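Local coordinates for mandelate racemase/muconate lactonizing protein (Thermobispora bispora, PDB 3VC5) that probably catalyses the magnesium-dependent dehydration of D-glucarate to 5-dehydro-4-deoxy-D-glucarate, the first step of a D-glucarate breakdown route, at residues 262-267 with 307-312; 271-276 with 282-287. One frame throughout, in Å; residues are numbered along the deposited sequence.

Interaction 1 of 2, residues 262-267 with 307-312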
ATOM      1  N   TYR A 262      16.217 -12.659 -15.230  1.00 28.05           N
ATOM      2  CA  TYR A 262      16.723 -11.314 -14.937  1.00 24.98           C
ATOM      3  C   TYR A 262      18.192 -11.362 -14.510  1.00 25.53           C
ATOM      4  O   TYR A 262      18.696 -12.423 -14.083  1.00 28.36           O
ATOM      5  CB  TYR A 262      15.839 -10.549 -13.916  1.00 26.92           C
ATOM      6  CG  TYR A 262      15.544 -11.170 -12.560  1.00 27.83           C
ATOM      7  CD1 TYR A 262      14.233 -11.566 -12.234  1.00 30.12           C
ATOM      8  CD2 TYR A 262      16.541 -11.318 -11.577  1.00 26.70           C
ATOM      9  CE1 TYR A 262      13.932 -12.086 -11.000  1.00 30.88           C
ATOM     10  CE2 TYR A 262      16.236 -11.871 -10.314  1.00 27.64           C
ATOM     11  CZ  TYR A 262      14.919 -12.232 -10.041  1.00 29.77           C
ATOM     12  OH  TYR A 262      14.560 -12.762  -8.816  1.00 29.44           O
ATOM     13  N   LEU A 263      18.886 -10.231 -14.657  1.00 26.65           N
ATOM     14  CA  LEU A 263      20.275 -10.106 -14.227  1.00 25.04           C
ATOM     15  C   LEU A 263      20.239  -9.210 -12.972  1.00 24.91           C
ATOM     16  O   LEU A 263      19.836  -8.057 -13.038  1.00 25.33           O
ATOM     17  CB  LEU A 263      21.140  -9.494 -15.357  1.00 28.06           C
ATOM     18  CG  LEU A 263      22.606  -9.170 -15.056  1.00 28.13           C
ATOM     19  CD1 LEU A 263      23.355 -10.435 -14.563  1.00 32.61           C
ATOM     20  CD2 LEU A 263      23.315  -8.541 -16.294  1.00 28.99           C
ATOM     21  N   GLU A 264      20.669  -9.741 -11.840  1.00 23.80           N
ATOM     22  CA  GLU A 264      20.445  -9.092 -10.551  1.00 21.52           C
ATOM     23  C   GLU A 264      21.706  -8.361 -10.097  1.00 22.73           C
ATOM     24  O   GLU A 264      22.767  -8.973  -9.966  1.00 25.25           O
ATOM     25  CB  GLU A 264      20.101 -10.191  -9.543  1.00 23.64           C
ATOM     26  CG  GLU A 264      19.706  -9.710  -8.192  1.00 26.22           C
ATOM     27  CD  GLU A 264      19.260 -10.873  -7.323  1.00 29.39           C
ATOM     28  OE1 GLU A 264      18.592 -11.778  -7.844  1.00 30.70           O
ATOM     29  OE2 GLU A 264      19.572 -10.877  -6.129  1.00 31.30           O
ATOM     30  N   ASP A 265      21.609  -7.041  -9.894  1.00 23.59           N
ATOM     31  CA  ASP A 265      22.757  -6.264  -9.385  1.00 23.13           C
ATOM     32  C   ASP A 265      24.095  -6.545 -10.057  1.00 22.56           C
ATOM     33  O   ASP A 265      25.077  -6.883  -9.398  1.00 23.95           O
ATOM     34  CB  ASP A 265      22.888  -6.474  -7.877  1.00 21.93           C
ATOM     35  CG  ASP A 265      21.779  -5.753  -7.133  1.00 23.23           C
ATOM     36  OD1 ASP A 265      21.524  -4.558  -7.494  1.00 22.13           O
ATOM     37  OD2 ASP A 265      21.144  -6.372  -6.250  1.00 22.68           O
ATOM     38  N   PRO A 266      24.149  -6.387 -11.391  1.00 21.40           N
ATOM     39  CA  PRO A 266      25.476  -6.582 -12.000  1.00 23.12           C
ATOM     40  C   PRO A 266      26.518  -5.517 -11.570  1.00 24.13           C
ATOM     41  O   PRO A 266      27.708  -5.818 -11.486  1.00 24.84           O
ATOM     42  CB  PRO A 266      25.178  -6.481 -13.504  1.00 26.56           C
ATOM     43  CG  PRO A 266      23.894  -5.728 -13.591  1.00 27.58           C
ATOM     44  CD  PRO A 266      23.099  -6.139 -12.393  1.00 24.07           C
ATOM     45  N   THR A 267      26.080  -4.294 -11.289  1.00 23.94           N
ATOM     46  CA  THR A 267      27.014  -3.187 -11.154  1.00 22.82           C
ATOM     47  C   THR A 267      26.504  -2.240 -10.055  1.00 22.57           C
ATOM     48  O   THR A 267      25.294  -2.199  -9.788  1.00 25.25           O
ATOM     49  CB  THR A 267      27.125  -2.449 -12.530  1.00 25.61           C
ATOM     50  OG1 THR A 267      28.321  -1.647 -12.603  1.00 27.12           O
ATOM     51  CG2 THR A 267      25.894  -1.569 -12.788  1.00 27.31           C
ATOM     52  N   VAL A 307      12.865  -5.257 -12.044  1.00 24.64           N
ATOM     53  CA  VAL A 307      12.418  -6.166 -10.977  1.00 25.29           C
ATOM     54  C   VAL A 307      13.008  -5.719  -9.634  1.00 22.22           C
ATOM     55  O   VAL A 307      14.229  -5.555  -9.515  1.00 23.74           O
ATOM     56  CB  VAL A 307      12.863  -7.619 -11.245  1.00 25.31           C
ATOM     57  CG1 VAL A 307      12.353  -8.539 -10.139  1.00 26.91           C
ATOM     58  CG2 VAL A 307      12.367  -8.098 -12.617  1.00 27.68           C
ATOM     59  N   LEU A 308      12.149  -5.514  -8.634  1.00 20.22           N
ATOM     60  CA  LEU A 308      12.597  -5.229  -7.265  1.00 22.00           C
ATOM     61  C   LEU A 308      12.483  -6.531  -6.447  1.00 20.97           C
ATOM     62  O   LEU A 308      11.420  -7.162  -6.460  1.00 21.79           O
ATOM     63  CB  LEU A 308      11.708  -4.171  -6.590  1.00 21.81           C
ATOM     64  CG  LEU A 308      12.083  -3.855  -5.143  1.00 21.72           C
ATOM     65  CD1 LEU A 308      13.519  -3.286  -5.083  1.00 21.10           C
ATOM     66  CD2 LEU A 308      11.063  -2.871  -4.548  1.00 24.43           C
ATOM     67  N   LEU A 309      13.543  -6.912  -5.733  1.00 21.26           N
ATOM     68  CA  LEU A 309      13.430  -8.001  -4.746  1.00 22.21           C
ATOM     69  C   LEU A 309      13.005  -7.307  -3.457  1.00 22.49           C
ATOM     70  O   LEU A 309      13.786  -6.572  -2.850  1.00 23.26           O
ATOM     71  CB  LEU A 309      14.770  -8.721  -4.538  1.00 22.39           C
ATOM     72  CG  LEU A 309      15.099  -9.830  -5.555  1.00 25.71           C
ATOM     73  CD1 LEU A 309      15.388  -9.272  -6.965  1.00 26.16           C
ATOM     74  CD2 LEU A 309      16.270 -10.667  -5.068  1.00 23.69           C
ATOM     75  N   ILE A 310      11.754  -7.493  -3.074  1.00 20.76           N
ATOM     76  CA  ILE A 310      11.255  -6.964  -1.808  1.00 20.22           C
ATOM     77  C   ILE A 310      11.814  -7.857  -0.678  1.00 20.85           C
ATOM     78  O   ILE A 310      12.255  -9.003  -0.907  1.00 22.43           O
ATOM     79  CB  ILE A 310       9.710  -6.995  -1.823  1.00 18.50           C
ATOM     80  CG1 ILE A 310       9.108  -6.064  -0.773  1.00 22.45           C
ATOM     81  CG2 ILE A 310       9.178  -8.410  -1.583  1.00 21.78           C
ATOM     82  CD1 ILE A 310       9.404  -4.590  -1.074  1.00 24.46           C
ATOM     83  N   ASP A 311      11.789  -7.345   0.545  1.00 19.26           N
ATOM     84  CA  ASP A 311      12.284  -8.115   1.684  1.00 19.35           C
ATOM     85  C   ASP A 311      11.711  -7.473   2.928  1.00 19.59           C
ATOM     86  O   ASP A 311      12.087  -6.333   3.262  1.00 19.58           O
ATOM     87  CB  ASP A 311      13.825  -8.160   1.715  1.00 21.21           C
ATOM     88  CG  ASP A 311      14.362  -8.994   2.867  1.00 19.71           C
ATOM     89  OD1 ASP A 311      13.649  -9.092   3.917  1.00 20.38           O
ATOM     90  OD2 ASP A 311      15.524  -9.470   2.783  1.00 20.50           O
ATOM     91  N   HIS A 312      10.749  -8.139   3.555  1.00 18.63           N
ATOM     92  CA  HIS A 312      10.050  -7.521   4.696  1.00 18.84           C
ATOM     93  C   HIS A 312      10.985  -7.233   5.844  1.00 19.03           C
ATOM     94  O   HIS A 312      10.642  -6.419   6.731  1.00 20.22           O
ATOM     95  CB  HIS A 312       8.867  -8.372   5.159  1.00 20.67           C
ATOM     96  CG  HIS A 312       9.244  -9.578   5.975  1.00 19.82           C
ATOM     97  ND1 HIS A 312       9.420 -10.824   5.413  1.00 22.48           N
ATOM     98  CD2 HIS A 312       9.454  -9.731   7.313  1.00 19.09           C
ATOM     99  CE1 HIS A 312       9.728 -11.695   6.361  1.00 21.74           C
ATOM    100  NE2 HIS A 312       9.705 -11.070   7.533  1.00 20.49           N
TER
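Tyr262 and Val307, their CA atoms 7.8 Å apart, mark the nearest backbone approach of strands 262-264 and 307-310, whose axes come within 9.3 Å and are inclined at 56°. That spacing is a consequence of the enolase-superfamily barrel: these are next-but-one parallel strands, with 284-286 seated between them, so the contact is made by side chains reaching across the interior past Ala285. The Tyr262 side chain meets Val307 at roughly a right angle. Both valine methyls meet the CD1 and CE1 atoms of the ring obliquely: Tyr262 CD1 is 4.0 Å from Val307 CG2, and Tyr262 CE1 is 4.0 Å from Val307 CG1. Tyr262 holds CG between its backbone N and carbonyl carbon (chi1 55°), a rotamer from which the ring projects inward toward strand 307-310. At its far end OH lies 4.0 Å from Leu309 CD1 and is hydrogen-bonded to Ser336, on the next strand beyond. Two residues further along, toward the C-terminal mouth of the barrel, Glu264 extends CG away from its backbone N (chi1 -174°), and its straight chain carries the carboxylate to Leu309, the two side chains crossing at about a right angle. A leucine methyl thus packs on the carboxylate of the magnesium ligand Glu264, and OE2 also forms a salt bridge with Lys209. OE1, meanwhile, sits in the plane of the phenol ring at its edge, 3.4 Å from Tyr262 CE2. The tightest approach between the strands is Leu309 CD2 to Glu264 OE2, 3.5 Å.

Interaction 2 of 2, residues 271-276 with 282-287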
ATOM      1  N   ASP A 271      22.833   4.918 -11.130  1.00 23.28           N
ATOM      2  CA  ASP A 271      23.345   5.401 -12.413  1.00 25.46           C
ATOM      3  C   ASP A 271      23.888   4.257 -13.278  1.00 26.67           C
ATOM      4  O   ASP A 271      23.463   4.079 -14.431  1.00 25.82           O
ATOM      5  CB  ASP A 271      24.434   6.467 -12.177  1.00 27.99           C
ATOM      6  CG  ASP A 271      25.005   6.998 -13.482  1.00 29.88           C
ATOM      7  OD1 ASP A 271      24.195   7.405 -14.321  1.00 35.36           O
ATOM      8  OD2 ASP A 271      26.248   7.001 -13.682  1.00 33.66           O
ATOM      9  N   GLY A 272      24.820   3.488 -12.718  1.00 25.08           N
ATOM     10  CA  GLY A 272      25.470   2.380 -13.449  1.00 27.26           C
ATOM     11  C   GLY A 272      24.437   1.321 -13.827  1.00 23.72           C
ATOM     12  O   GLY A 272      24.418   0.812 -14.957  1.00 26.29           O
ATOM     13  N   MET A 273      23.535   0.999 -12.902  1.00 23.16           N
ATOM     14  CA  MET A 273      22.482   0.036 -13.201  1.00 21.71           C
ATOM     15  C   MET A 273      21.588   0.514 -14.347  1.00 24.29           C
ATOM     16  O   MET A 273      21.225  -0.270 -15.235  1.00 25.21           O
ATOM     17  CB  MET A 273      21.640  -0.211 -11.948  1.00 22.34           C
ATOM     18  CG  MET A 273      22.409  -1.066 -10.945  1.00 23.02           C
ATOM     19  SD  MET A 273      22.359  -2.848 -11.260  1.00 23.95           S
ATOM     20  CE  MET A 273      20.610  -3.214 -11.025  1.00 24.15           C
ATOM     21  N   ALA A 274      21.252   1.803 -14.347  1.00 26.14           N
ATOM     22  CA  ALA A 274      20.390   2.353 -15.409  1.00 25.75           C
ATOM     23  C   ALA A 274      21.100   2.276 -16.771  1.00 24.40           C
ATOM     24  O   ALA A 274      20.481   1.970 -17.776  1.00 27.07           O
ATOM     25  CB  ALA A 274      19.996   3.770 -15.098  1.00 25.37           C
ATOM     26  N   ARG A 275      22.387   2.553 -16.791  1.00 25.31           N
ATOM     27  CA  ARG A 275      23.163   2.474 -18.018  1.00 26.39           C
ATOM     28  C   ARG A 275      23.267   1.074 -18.535  1.00 27.94           C
ATOM     29  O   ARG A 275      23.167   0.867 -19.708  1.00 29.53           O
ATOM     30  CB  ARG A 275      24.538   3.043 -17.833  1.00 27.62           C
ATOM     31  CG  ARG A 275      24.506   4.474 -17.483  1.00 31.66           C
ATOM     32  CD  ARG A 275      25.749   5.144 -17.811  1.00 37.70           C
ATOM     33  NE  ARG A 275      26.851   4.929 -16.923  1.00 50.03           N
ATOM     34  CZ  ARG A 275      28.067   4.595 -17.334  1.00 55.30           C
ATOM     35  NH1 ARG A 275      29.038   4.445 -16.492  1.00 56.84           N
ATOM     36  NH2 ARG A 275      28.323   4.398 -18.601  1.00 59.15           N
ATOM     37  N   VAL A 276      23.463   0.114 -17.646  1.00 26.35           N
ATOM     38  CA  VAL A 276      23.461  -1.299 -18.062  1.00 26.86           C
ATOM     39  C   VAL A 276      22.083  -1.714 -18.582  1.00 27.92           C
ATOM     40  O   VAL A 276      21.966  -2.361 -19.644  1.00 29.81           O
ATOM     41  CB  VAL A 276      23.924  -2.224 -16.900  1.00 25.11           C
ATOM     42  CG1 VAL A 276      23.741  -3.721 -17.249  1.00 28.05           C
ATOM     43  CG2 VAL A 276      25.381  -1.919 -16.527  1.00 25.26           C
ATOM     44  N   MET A 282      17.771  -8.489 -21.132  1.00 34.84           N
ATOM     45  CA  MET A 282      16.913  -8.960 -20.055  1.00 31.51           C
ATOM     46  C   MET A 282      16.743  -7.848 -19.004  1.00 27.90           C
ATOM     47  O   MET A 282      17.586  -6.956 -18.914  1.00 28.86           O
ATOM     48  CB  MET A 282      17.497 -10.229 -19.416  1.00 29.21           C
ATOM     49  CG  MET A 282      18.735 -10.002 -18.568  1.00 30.44           C
ATOM     50  SD  MET A 282      20.240  -9.754 -19.551  1.00 32.34           S
ATOM     51  CE  MET A 282      20.311 -11.256 -20.541  1.00 34.55           C
ATOM     52  N   PRO A 283      15.641  -7.890 -18.227  1.00 29.27           N
ATOM     53  CA  PRO A 283      15.474  -6.943 -17.112  1.00 30.93           C
ATOM     54  C   PRO A 283      16.582  -7.075 -16.060  1.00 27.07           C
ATOM     55  O   PRO A 283      17.129  -8.177 -15.865  1.00 26.14           O
ATOM     56  CB  PRO A 283      14.154  -7.356 -16.476  1.00 31.25           C
ATOM     57  CG  PRO A 283      13.477  -8.320 -17.426  1.00 29.18           C
ATOM     58  CD  PRO A 283      14.552  -8.888 -18.319  1.00 27.47           C
ATOM     59  N   LEU A 284      16.917  -5.968 -15.397  1.00 26.19           N
ATOM     60  CA  LEU A 284      17.787  -6.005 -14.220  1.00 23.03           C
ATOM     61  C   LEU A 284      16.904  -6.058 -12.973  1.00 23.29           C
ATOM     62  O   LEU A 284      15.754  -5.576 -12.986  1.00 24.57           O
ATOM     63  CB  LEU A 284      18.652  -4.751 -14.134  1.00 23.82           C
ATOM     64  CG  LEU A 284      19.602  -4.519 -15.313  1.00 24.29           C
ATOM     65  CD1 LEU A 284      20.625  -3.423 -14.957  1.00 23.88           C
ATOM     66  CD2 LEU A 284      20.300  -5.809 -15.742  1.00 27.13           C
ATOM     67  N   ALA A 285      17.447  -6.652 -11.904  1.00 22.45           N
ATOM     68  CA  ALA A 285      16.785  -6.686 -10.613  1.00 20.53           C
ATOM     69  C   ALA A 285      17.731  -6.114  -9.577  1.00 20.51           C
ATOM     70  O   ALA A 285      18.942  -6.048  -9.801  1.00 23.78           O
ATOM     71  CB  ALA A 285      16.455  -8.145 -10.240  1.00 22.07           C
ATOM     72  N   THR A 286      17.205  -5.759  -8.401  1.00 21.38           N
ATOM     73  CA  THR A 286      18.108  -5.314  -7.344  1.00 20.58           C
ATOM     74  C   THR A 286      17.590  -5.668  -5.952  1.00 20.53           C
ATOM     75  O   THR A 286      16.350  -5.710  -5.718  1.00 22.47           O
ATOM     76  CB  THR A 286      18.344  -3.764  -7.401  1.00 21.61           C
ATOM     77  OG1 THR A 286      19.484  -3.437  -6.601  1.00 22.43           O
ATOM     78  CG2 THR A 286      17.136  -3.009  -6.889  1.00 22.09           C
ATOM     79  N   ASN A 287      18.538  -5.875  -5.034  1.00 19.09           N
ATOM     80  CA  ASN A 287      18.282  -5.663  -3.600  1.00 19.87           C
ATOM     81  C   ASN A 287      19.425  -4.848  -2.996  1.00 19.80           C
ATOM     82  O   ASN A 287      19.771  -5.026  -1.819  1.00 20.82           O
ATOM     83  CB  ASN A 287      18.117  -6.987  -2.839  1.00 19.48           C
ATOM     84  CG  ASN A 287      19.261  -7.981  -3.094  1.00 22.65           C
ATOM     85  OD1 ASN A 287      19.070  -8.954  -3.818  1.00 24.35           O
ATOM     86  ND2 ASN A 287      20.429  -7.769  -2.472  1.00 21.99           N
TER
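Met273 bends twice along its side chain (chi2 -82°, chi3 -65°), which curls CE back over Leu284, while the leucine places CG beside its own backbone N and sends CD1 out toward the helix. Val276 completes the group with CG1 turned away from its backbone N and set against the same methyl. The contact illustrates how a beta-alpha-beta unit closes on itself in the (beta/alpha)7beta barrel, a modified TIM barrel, of the enolase superfamily: helix 270-277 leaves strand 262-264, packs on the outside of the strands, and returns the chain to strand 284-286. Helix and strand run nearly antiparallel, at 158°, with their axes 9.8 Å apart at closest approach. Alternation along the strand decides who takes part, since Leu284 and Thr286 direct their CB atoms to the helix, whereas Ala285 directs its CB into the barrel, against Val307 and Leu309. Leu284 CD1 is the hub. It comes within 3.2 Å of the carbonyl oxygen Met273 O, a tight fit of methyl against backbone, and within 3.9 Å of Val276 CG1, the valine and leucine side chains meeting at about a right angle. Met273 reaches it along a slanting course, with CE 3.9 Å from Leu284 CD1 and SD slightly farther. Beyond the leucine the same CE lies over the strand backbone and approaches Thr286 CB to 4.3 Å. Thr286 turns its hydroxyl to another use: OG1 has Asp265 as its strongest partner and is also hydrogen-bonded to the backbone N atoms of Met288 and Cys289, just after the segment. Met273 also touches Pro266 and Pro304, and its CE rests 3.5 Å from Ala285 O.

Overall arrangement
Strand 284-286 joins the two contacts, whose centres are 8 Å apart: interaction 1 occupies the barrel interior and interaction 2 the helix-facing exterior. Asp265, following Glu264, ties them together. Its N is 2.8 Å from Ala285 O and its OD1 2.5 Å from Thr286 OG1, both probable hydrogen bonds, while OD2 receives the backbone N of Asn287. Next to this junction two magnesium ligands, Glu264 and Asn287, lie side by side, Glu264 OE2 being 3.0 Å from Asn287 OD1, with Asp239 adjacent; no metal is bound to this chain. Farther along 307-312, Asp311 OD2 is hydrogen-bonded to His338 ND1, a pairing consistent with the predicted proton-acceptor role of that histidine.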